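Local structure of conserved exported protein (Bacteroides fragilis, 3CLW) at residues A[276-281]-A[290-295]; A[328-333]-A[362-367]. The protein is of unknown function but probably hydrolyses O-glycosyl bonds, as a glycoside hydrolase. All blocks are in the same frame, centred on the assembly; numbering follows the deposited sequence.

Interaction 1: A[276-281]-A[290-295]; sequences AHDYWS and DIRNRI
Arg292 reaches from its helix into the loop 276-281 and ends between Asp278 and Ser281, gripping both. Its CB leaves the helix without facing the loop; CG stands anti to the carbonyl carbon (chi1 -83°), and from there the chain runs extended to NE, carrying the guanidinium across the gap. CB, CG and CD serve as a spacer and meet nothing of the loop. NE turns instead to a salt bridge with Asp345. At the tip, NH2 of Arg292 donates to OD1 of Asp278 at 3.1 Å, in a nearly straight salt bridge (N-H...O 171°) that uses the anti lone pair of the oxygen, with carboxylate and guanidinium almost coplanar. NH2 of Arg292 also bonds OG of Ser281 at 3.0 Å, tilted from the guanidinium plane. NH1 of Arg292 donates to the backbone O of Ser281 at 2.8 Å from above the carbonyl plane, and also to the carbonyl of Leu288 in its own helix. Arginine suits this place because a single flat cation can serve several buried acceptors at once; a small serine lets the guanidinium come close. Beside this polar centre, CG2 of Ile291 packs against CB of Ser281 at 4.1 Å. Asp278 to Ser281 form a type II turn, with Trp280 in the left-handed third position, and the arginine holds its last residue. Asp345 lies close to Asp278; both carboxylates meet the one guanidinium, whose positive charge probably offsets their mutual repulsion. The loop leaves strand 270-276 and leads into helix 285-300, so the contact ties a strand end of the TIM barrel to the helix that follows it, with Asp278 and Arg292 also touching helix 328-347.

Interaction 2: A[328-333]-A[362-367]; sequences PERSIN and LGEDVP
Glu364 stretches from the loop 362-367 to the first turn of helix 328-347, where Ser331 and Arg330 each take one of its carboxylate oxygens. The tight part is at Ser331: OG donates to OE2 of Glu364 at 2.6 Å, on the syn lone pair, and CB of the serine lies 3.4 Å from the same oxygen. Glutamate fits because its length spans the gap between backbones, with CG anti to the backbone N (chi1 -155°) and the chain extended beyond it; serine fits because a short hydroxyl lets the carboxylate come close to the helix. On the other oxygen the protein bond is longer. Arg330 bends at chi2 and chi3 and runs alongside the glutamate, the two chains pointing opposite ways, so that its NH2 meets OE1 of Glu364 at 2.9 Å in a salt bridge, nearly in line with the C-O bond. OE1 lies at the guanidinium edge, only 3° out of its plane, yet the two flat groups are turned 52° apart, and one nitrogen alone makes the bond instead of a two-pronged pairing. The rest of that guanidinium looks elsewhere, NH1 donating to the carbonyl of Met324. Two waters extend the contact. One links the backbone O of Ser331, at 2.8 Å, to OE2 of Glu364; the second donates to OG of Ser331, at 2.9 Å, and to OE1 of Glu364. Both oxygens of the carboxylate are therefore shared between protein and water, as befits a contact near the surface. It joins the start of helix 328-347 to the loop between strands 360-361 and 368-371 of a small three-stranded sheet, while Ser331 also touches Lys391 at the beginning of helix 391-400.

In the fold
Along the chain the residues of interaction 1 all come before those of interaction 2; their centres are 22 Å apart and their nearest atoms about 7 Å apart, without touching. Helix 328-347 connects them: its first turn supplies one side of interaction 2, while its later residues Ile341, Asn344 and Asp345 meet interaction 1. Both belong to the region related to glycoside hydrolase family 30, whose core is a TIM barrel. In the buried first contact the loop also carries His277, which bonds Glu186 and Glu231, and Tyr279, which bonds Glu312; acids so placed at barrel strand ends are consistent with the active-site side. The second contact lies nearer the surface.

Interaction 1: A[276-281]-A[290-295]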
loop_
_atom_site.group_PDB
_atom_site.type_symbol
_atom_site.label_atom_id
_atom_site.label_comp_id
_atom_site.label_asym_id
_atom_site.label_seq_id
_atom_site.Cartn_x
_atom_site.Cartn_y
_atom_site.Cartn_z
ATOM N N ALA A 276 -4.243 6.667 4.596
ATOM C CA ALA A 276 -4.724 7.410 3.434
ATOM C C ALA A 276 -3.934 7.024 2.188
ATOM O O ALA A 276 -2.827 6.488 2.281
ATOM C CB ALA A 276 -4.643 8.928 3.671
ATOM N N HIS A 277 -4.521 7.318 1.031
ATOM C CA HIS A 277 -3.935 7.000 -0.274
ATOM C C HIS A 277 -3.192 8.183 -0.854
ATOM O O HIS A 277 -3.533 9.339 -0.575
ATOM C CB HIS A 277 -5.043 6.518 -1.215
ATOM C CG HIS A 277 -5.813 5.355 -0.665
ATOM N ND1 HIS A 277 -6.955 4.861 -1.254
ATOM C CD2 HIS A 277 -5.623 4.623 0.457
ATOM C CE1 HIS A 277 -7.421 3.854 -0.536
ATOM N NE2 HIS A 277 -6.611 3.668 0.488
ATOM N N ASP A 278 -2.162 7.881 -1.635
ATOM C CA ASP A 278 -1.285 8.873 -2.283
ATOM C C ASP A 278 -1.896 9.578 -3.494
ATOM O O ASP A 278 -1.318 10.535 -4.009
ATOM C CB ASP A 278 -0.018 8.183 -2.754
ATOM C CG ASP A 278 0.881 7.802 -1.619
ATOM O OD1 ASP A 278 1.393 8.710 -0.925
ATOM O OD2 ASP A 278 1.095 6.587 -1.439
ATOM N N TYR A 279 -3.025 9.084 -3.977
ATOM C CA TYR A 279 -3.639 9.627 -5.183
ATOM C C TYR A 279 -3.779 11.161 -5.181
ATOM O O TYR A 279 -4.066 11.746 -4.150
ATOM C CB TYR A 279 -5.008 8.986 -5.397
ATOM C CG TYR A 279 -4.958 7.478 -5.596
ATOM C CD1 TYR A 279 -4.400 6.927 -6.768
ATOM C CD2 TYR A 279 -5.478 6.611 -4.640
ATOM C CE1 TYR A 279 -4.352 5.551 -6.975
ATOM C CE2 TYR A 279 -5.439 5.223 -4.834
ATOM C CZ TYR A 279 -4.871 4.702 -6.019
ATOM O OH TYR A 279 -4.829 3.352 -6.256
ATOM N N TRP A 280 -3.557 11.779 -6.348
ATOM C CA TRP A 280 -3.753 13.227 -6.605
ATOM C C TRP A 280 -2.893 14.186 -5.801
ATOM O O TRP A 280 -3.157 15.382 -5.768
ATOM C CB TRP A 280 -5.234 13.623 -6.527
ATOM C CG TRP A 280 -6.109 12.580 -7.072
ATOM C CD1 TRP A 280 -7.013 11.840 -6.374
ATOM C CD2 TRP A 280 -6.135 12.100 -8.425
ATOM N NE1 TRP A 280 -7.618 10.921 -7.210
ATOM C CE2 TRP A 280 -7.095 11.053 -8.475
ATOM C CE3 TRP A 280 -5.445 12.452 -9.606
ATOM C CZ2 TRP A 280 -7.400 10.354 -9.667
ATOM C CZ3 TRP A 280 -5.723 11.741 -10.803
ATOM C CH2 TRP A 280 -6.702 10.704 -10.819
ATOM N N SER A 281 -1.854 13.686 -5.165
ATOM C CA SER A 281 -1.030 14.541 -4.338
ATOM C C SER A 281 0.452 14.285 -4.602
ATOM O O SER A 281 1.308 14.753 -3.855
ATOM C CB SER A 281 -1.379 14.371 -2.842
ATOM O OG SER A 281 -1.074 13.061 -2.342
ATOM N N ASP A 290 4.462 19.589 0.705
ATOM C CA ASP A 290 3.615 20.356 1.638
ATOM C C ASP A 290 2.559 19.498 2.334
ATOM O O ASP A 290 2.467 19.494 3.570
ATOM C CB ASP A 290 2.887 21.497 0.911
ATOM C CG ASP A 290 3.810 22.657 0.535
ATOM O OD1 ASP A 290 3.334 23.534 -0.233
ATOM O OD2 ASP A 290 4.991 22.703 0.986
ATOM N N ILE A 291 1.757 18.773 1.545
ATOM C CA ILE A 291 0.686 17.971 2.130
ATOM C C ILE A 291 1.224 16.892 3.083
ATOM O O ILE A 291 0.644 16.672 4.149
ATOM C CB ILE A 291 -0.271 17.374 1.081
ATOM C CG1 ILE A 291 -1.551 16.855 1.773
ATOM C CG2 ILE A 291 0.404 16.259 0.283
ATOM C CD1 ILE A 291 -2.751 16.808 0.900
ATOM N N ARG A 292 2.346 16.271 2.727
ATOM C CA ARG A 292 2.931 15.224 3.560
ATOM C C ARG A 292 3.571 15.762 4.843
ATOM O O ARG A 292 3.527 15.109 5.903
ATOM C CB ARG A 292 3.920 14.382 2.738
ATOM C CG ARG A 292 3.241 13.281 1.918
ATOM C CD ARG A 292 3.983 12.928 0.637
ATOM N NE ARG A 292 3.117 12.079 -0.177
ATOM C CZ ARG A 292 2.255 12.521 -1.089
ATOM N NH1 ARG A 292 2.182 13.817 -1.372
ATOM N NH2 ARG A 292 1.472 11.663 -1.740
ATOM N N ASN A 293 4.199 16.931 4.747
ATOM C CA ASN A 293 4.660 17.655 5.949
ATOM C C ASN A 293 3.498 18.012 6.858
ATOM O O ASN A 293 3.589 17.882 8.062
ATOM C CB ASN A 293 5.425 18.924 5.573
ATOM C CG ASN A 293 6.905 18.662 5.325
ATOM O OD1 ASN A 293 7.501 17.779 5.950
ATOM N ND2 ASN A 293 7.509 19.448 4.429
ATOM N N ARG A 294 2.389 18.422 6.267
ATOM C CA ARG A 294 1.214 18.756 7.053
ATOM C C ARG A 294 0.686 17.563 7.858
ATOM O O ARG A 294 0.291 17.718 9.028
ATOM C CB ARG A 294 0.117 19.330 6.167
ATOM C CG ARG A 294 -0.845 20.183 6.982
ATOM C CD ARG A 294 -1.957 20.695 6.144
ATOM N NE ARG A 294 -3.026 21.225 6.977
ATOM C CZ ARG A 294 -4.183 21.672 6.519
ATOM N NH1 ARG A 294 -4.429 21.676 5.222
ATOM N NH2 ARG A 294 -5.090 22.138 7.374
ATOM N N ILE A 295 0.716 16.374 7.240
ATOM C CA ILE A 295 0.256 15.153 7.886
ATOM C C ILE A 295 1.019 14.944 9.179
ATOM O O ILE A 295 0.416 14.785 10.242
ATOM C CB ILE A 295 0.414 13.886 6.974
ATOM C CG1 ILE A 295 -0.476 13.999 5.713
ATOM C CG2 ILE A 295 0.125 12.624 7.775
ATOM C CD1 ILE A 295 -0.338 12.812 4.754
#

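Interaction 2: A[328-333]-A[362-367]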
loop_
_atom_site.group_PDB
_atom_site.type_symbol
_atom_site.label_atom_id
_atom_site.label_comp_id
_atom_site.label_asym_id
_atom_site.label_seq_id
_atom_site.Cartn_x
_atom_site.Cartn_y
_atom_site.Cartn_z
ATOM N N PRO A 328 11.642 2.612 -22.842
ATOM C CA PRO A 328 12.533 2.403 -21.687
ATOM C C PRO A 328 12.712 3.660 -20.802
ATOM O O PRO A 328 12.941 3.542 -19.592
ATOM C CB PRO A 328 13.872 2.020 -22.334
ATOM C CG PRO A 328 13.549 1.605 -23.707
ATOM C CD PRO A 328 12.303 2.290 -24.121
ATOM N N GLU A 329 12.602 4.840 -21.414
ATOM C CA GLU A 329 12.651 6.110 -20.688
ATOM C C GLU A 329 11.360 6.303 -19.887
ATOM O O GLU A 329 11.388 6.673 -18.716
ATOM C CB GLU A 329 12.859 7.281 -21.654
ATOM C CG GLU A 329 14.199 7.269 -22.452
ATOM C CD GLU A 329 14.350 6.116 -23.500
ATOM O OE1 GLU A 329 13.353 5.663 -24.137
ATOM O OE2 GLU A 329 15.508 5.658 -23.679
ATOM N N ARG A 330 10.214 6.035 -20.502
ATOM C CA ARG A 330 8.976 6.125 -19.746
ATOM C C ARG A 330 9.058 5.151 -18.555
ATOM O O ARG A 330 8.721 5.501 -17.422
ATOM C CB ARG A 330 7.762 5.835 -20.617
ATOM C CG ARG A 330 6.447 6.130 -19.895
ATOM C CD ARG A 330 5.578 4.909 -19.969
ATOM N NE ARG A 330 4.438 5.138 -20.807
ATOM C CZ ARG A 330 3.591 4.206 -21.225
ATOM N NH1 ARG A 330 2.581 4.589 -21.998
ATOM N NH2 ARG A 330 3.740 2.916 -20.894
ATOM N N SER A 331 9.562 3.948 -18.812
ATOM C CA SER A 331 9.604 2.906 -17.793
ATOM C C SER A 331 10.338 3.299 -16.509
ATOM O O SER A 331 9.779 3.152 -15.406
ATOM C CB SER A 331 10.149 1.617 -18.383
ATOM O OG SER A 331 9.128 1.009 -19.151
ATOM N N ILE A 332 11.569 3.795 -16.647
ATOM C CA ILE A 332 12.336 4.295 -15.503
ATOM C C ILE A 332 11.771 5.615 -14.892
ATOM O O ILE A 332 11.969 5.899 -13.710
ATOM C CB ILE A 332 13.857 4.390 -15.831
ATOM C CG1 ILE A 332 14.708 4.646 -14.590
ATOM C CG2 ILE A 332 14.143 5.445 -16.877
ATOM C CD1 ILE A 332 14.688 3.496 -13.579
ATOM N N ASN A 333 11.099 6.420 -15.715
ATOM C CA ASN A 333 10.449 7.633 -15.245
ATOM C C ASN A 333 9.343 7.294 -14.247
ATOM O O ASN A 333 9.188 7.967 -13.219
ATOM C CB ASN A 333 9.858 8.424 -16.401
ATOM C CG ASN A 333 10.908 9.138 -17.250
ATOM O OD1 ASN A 333 12.075 9.297 -16.882
ATOM N ND2 ASN A 333 10.471 9.582 -18.413
ATOM N N LEU A 362 -2.984 -4.831 -16.177
ATOM C CA LEU A 362 -2.792 -4.929 -17.621
ATOM C C LEU A 362 -2.023 -3.729 -18.142
ATOM O O LEU A 362 -1.497 -3.767 -19.240
ATOM C CB LEU A 362 -4.143 -5.054 -18.333
ATOM C CG LEU A 362 -4.767 -6.453 -18.441
ATOM C CD1 LEU A 362 -5.083 -7.074 -17.092
ATOM C CD2 LEU A 362 -6.036 -6.292 -19.219
ATOM N N GLY A 363 -1.959 -2.665 -17.342
ATOM C CA GLY A 363 -1.298 -1.407 -17.731
ATOM C C GLY A 363 0.084 -1.352 -17.129
ATOM O O GLY A 363 0.490 -2.294 -16.441
ATOM N N GLU A 364 0.810 -0.260 -17.369
ATOM C CA GLU A 364 2.132 -0.064 -16.756
ATOM C C GLU A 364 1.992 0.921 -15.594
ATOM O O GLU A 364 2.469 2.063 -15.657
ATOM C CB GLU A 364 3.198 0.400 -17.770
ATOM C CG GLU A 364 4.655 0.037 -17.352
ATOM C CD GLU A 364 5.769 0.717 -18.208
ATOM O OE1 GLU A 364 5.481 1.373 -19.232
ATOM O OE2 GLU A 364 6.950 0.609 -17.838
ATOM N N ASP A 365 1.320 0.480 -14.532
ATOM C CA ASP A 365 0.918 1.399 -13.456
ATOM C C ASP A 365 1.120 0.821 -12.052
ATOM O O ASP A 365 0.779 1.454 -11.083
ATOM C CB ASP A 365 -0.526 1.823 -13.663
ATOM C CG ASP A 365 -1.416 0.667 -14.097
ATOM O OD1 ASP A 365 -1.217 -0.474 -13.656
ATOM O OD2 ASP A 365 -2.323 0.892 -14.922
ATOM N N VAL A 366 1.708 -0.373 -11.972
ATOM C CA VAL A 366 1.986 -1.087 -10.715
ATOM C C VAL A 366 3.248 -1.949 -10.975
ATOM O O VAL A 366 3.846 -1.815 -12.037
ATOM C CB VAL A 366 0.790 -1.944 -10.238
ATOM C CG1 VAL A 366 -0.444 -1.067 -9.892
ATOM C CG2 VAL A 366 0.444 -3.011 -11.254
ATOM N N PRO A 367 3.715 -2.718 -9.974
ATOM C CA PRO A 367 4.906 -3.594 -10.103
ATOM C C PRO A 367 4.908 -4.604 -11.271
ATOM O O PRO A 367 5.928 -4.758 -11.932
ATOM C CB PRO A 367 4.941 -4.331 -8.770
ATOM C CG PRO A 367 4.286 -3.363 -7.839
ATOM C CD PRO A 367 3.185 -2.733 -8.597
HETATM O O HOH W 1 8.162 0.927 -15.224
HETATM O O HOH W 2 7.102 2.173 -20.915
#